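Local structure of ABC transporter, periplasmic substrate-binding protein (Vibrio cholerae O1 biovar eltor, 1TWY) at residues A[107-110]-A[111-115]. The protein probably binds phosphate in the periplasm as the receptor of an ABC-type uptake system. Residues are numbered along the deposited sequence; the frame is centred on the assembly and turned at random.
Sequences IVVN and QANPV
Asn-113 packs against Val-109 where strand 96-109 runs out into a type I beta turn, Asn-110 to Asn-113, in the loop that leads to strand 117-118. The turn is closed by Asn-113 N, which donates to Asn-110 O at 2.8 Å. In the Asn-113 side chain, CB lies 3.2 Å from Asn-110 O and 4.0 Å from Val-109 CG2. With CG anti to the backbone N (chi1 -169°), the side chain crosses that of Val-109 at about a right angle, and ND2 comes to 3.8 Å from Val-109 CB. That same ND2 donates to a water which also accepts from Asn-110 N, a bridge across the mouth of the turn. OD1, the other branch, takes Val-115 N at 3.0 Å, making an Asx turn that leads the chain past Pro-114. On the neighbouring strand 214-218, Lys-214 NZ hydrogen-bonds to the backbone O of both Asn-113 and Val-115.

Asn-110 uses its amide in a similar way: OD1 accepts from Ala-112 N at 2.9 Å in a nearly straight bond (166° at the hydrogen). Asparagine suits both places because one short side chain offers an acceptor to a nearby backbone N-H and a donor to a second partner, Val-194 O for Asn-110 and the water for Asn-113. Val-109, beta-branched and buried, suits the strand, where it also packs on Val-201 and Ile-216. Two asparagine carbonyls and one water thus take up the N-H groups of Asn-110, Ala-112 and Val-115 where the chain leaves the strand.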
ATOM      1  N   ILE A 107       7.071  -8.959   4.713  1.00 14.25           N
ATOM      2  CA  ILE A 107       6.888  -9.596   6.030  1.00 15.53           C
ATOM      3  C   ILE A 107       8.235  -9.778   6.677  1.00 14.36           C
ATOM      4  O   ILE A 107       9.179 -10.313   6.087  1.00 14.68           O
ATOM      5  CB  ILE A 107       6.236 -10.987   5.807  1.00 17.74           C
ATOM      6  CG1 ILE A 107       4.978 -10.847   4.918  1.00 17.28           C
ATOM      7  CG2 ILE A 107       5.969 -11.638   7.115  1.00 17.16           C
ATOM      8  CD1 ILE A 107       3.986  -9.933   5.596  1.00 20.57           C
ATOM      9  N   VAL A 108       8.338  -9.354   7.926  1.00 14.70           N
ATOM     10  CA  VAL A 108       9.588  -9.298   8.590  1.00 13.15           C
ATOM     11  C   VAL A 108       9.582 -10.123   9.867  1.00 16.60           C
ATOM     12  O   VAL A 108       8.590 -10.090  10.591  1.00 17.58           O
ATOM     13  CB  VAL A 108      10.062  -7.872   8.804  1.00 16.24           C
ATOM     14  CG1 VAL A 108      10.374  -7.231   7.429  1.00 17.66           C
ATOM     15  CG2 VAL A 108       9.117  -7.012   9.550  1.00 17.51           C
ATOM     16  N   VAL A 109      10.668 -10.846  10.121  1.00 16.74           N
ATOM     17  CA  VAL A 109      10.896 -11.566  11.344  1.00 16.63           C
ATOM     18  C   VAL A 109      12.241 -11.232  11.952  1.00 16.91           C
ATOM     19  O   VAL A 109      13.079 -10.597  11.276  1.00 15.42           O
ATOM     20  CB  VAL A 109      10.827 -13.121  11.113  1.00 18.07           C
ATOM     21  CG1 VAL A 109       9.392 -13.468  10.568  1.00 19.97           C
ATOM     22  CG2 VAL A 109      11.886 -13.680  10.126  1.00 19.03           C
ATOM     23  N   ASN A 110      12.448 -11.673  13.165  1.00 16.65           N
ATOM     24  CA  ASN A 110      13.745 -11.427  13.849  1.00 15.42           C
ATOM     25  C   ASN A 110      14.829 -12.263  13.146  1.00 18.78           C
ATOM     26  O   ASN A 110      14.593 -13.387  12.640  1.00 20.18           O
ATOM     27  CB  ASN A 110      13.637 -11.875  15.298  1.00 16.77           C
ATOM     28  CG  ASN A 110      14.861 -11.544  16.082  1.00 18.64           C
ATOM     29  OD1 ASN A 110      15.854 -12.323  16.056  1.00 19.59           O
ATOM     30  ND2 ASN A 110      14.812 -10.469  16.837  1.00 16.31           N
ATOM     31  N   GLN A 111      16.028 -11.637  12.987  1.00 19.07           N
ATOM     32  CA  GLN A 111      17.151 -12.341  12.367  1.00 19.81           C
ATOM     33  C   GLN A 111      17.377 -13.805  12.833  1.00 18.04           C
ATOM     34  O   GLN A 111      17.854 -14.577  12.030  1.00 24.01           O
ATOM     35  CB  GLN A 111      18.465 -11.628  12.614  1.00 21.39           C
ATOM     36  CG  GLN A 111      19.571 -11.990  11.638  1.00 25.25           C
ATOM     37  CD  GLN A 111      19.149 -11.827  10.148  1.00 30.05           C
ATOM     38  OE1 GLN A 111      18.899 -10.732   9.698  1.00 27.07           O
ATOM     39  NE2 GLN A 111      19.069 -12.934   9.445  1.00 29.58           N
ATOM     40  N   ALA A 112      17.109 -14.091  14.082  1.00 22.50           N
ATOM     41  CA  ALA A 112      17.300 -15.402  14.643  1.00 19.30           C
ATOM     42  C   ALA A 112      16.270 -16.406  14.178  1.00 24.13           C
ATOM     43  O   ALA A 112      16.486 -17.630  14.240  1.00 25.08           O
ATOM     44  CB  ALA A 112      17.358 -15.339  16.108  1.00 19.23           C
ATOM     45  N   ASN A 113      15.129 -15.926  13.736  1.00 20.23           N
ATOM     46  CA  ASN A 113      14.067 -16.854  13.327  1.00 19.13           C
ATOM     47  C   ASN A 113      14.451 -17.672  12.086  1.00 19.79           C
ATOM     48  O   ASN A 113      14.773 -17.173  11.047  1.00 19.26           O
ATOM     49  CB  ASN A 113      12.815 -16.045  13.158  1.00 19.09           C
ATOM     50  CG  ASN A 113      11.574 -16.870  12.987  1.00 18.94           C
ATOM     51  OD1 ASN A 113      11.623 -18.009  12.469  1.00 19.14           O
ATOM     52  ND2 ASN A 113      10.420 -16.236  13.297  1.00 20.00           N
ATOM     53  N   PRO A 114      14.457 -19.029  12.177  1.00 19.13           N
ATOM     54  CA  PRO A 114      14.821 -19.830  11.002  1.00 23.66           C
ATOM     55  C   PRO A 114      13.886 -19.824   9.822  1.00 22.63           C
ATOM     56  O   PRO A 114      14.290 -20.257   8.733  1.00 24.19           O
ATOM     57  CB  PRO A 114      14.943 -21.275  11.581  1.00 24.63           C
ATOM     58  CG  PRO A 114      14.151 -21.265  12.828  1.00 25.38           C
ATOM     59  CD  PRO A 114      14.281 -19.840  13.387  1.00 22.47           C
ATOM     60  N   VAL A 115      12.647 -19.389  10.027  1.00 22.67           N
ATOM     61  CA  VAL A 115      11.672 -19.350   8.971  1.00 20.64           C
ATOM     62  C   VAL A 115      12.167 -18.436   7.851  1.00 25.04           C
ATOM     63  O   VAL A 115      12.727 -17.340   8.082  1.00 23.17           O
ATOM     64  CB  VAL A 115      10.304 -18.906   9.544  1.00 23.48           C
ATOM     65  CG1 VAL A 115       9.270 -18.590   8.502  1.00 28.21           C
ATOM     66  CG2 VAL A 115       9.783 -19.999  10.555  1.00 21.89           C
TER
HETATM   67  O   HOH W   1      10.727 -13.618  14.556  1.00 18.03           O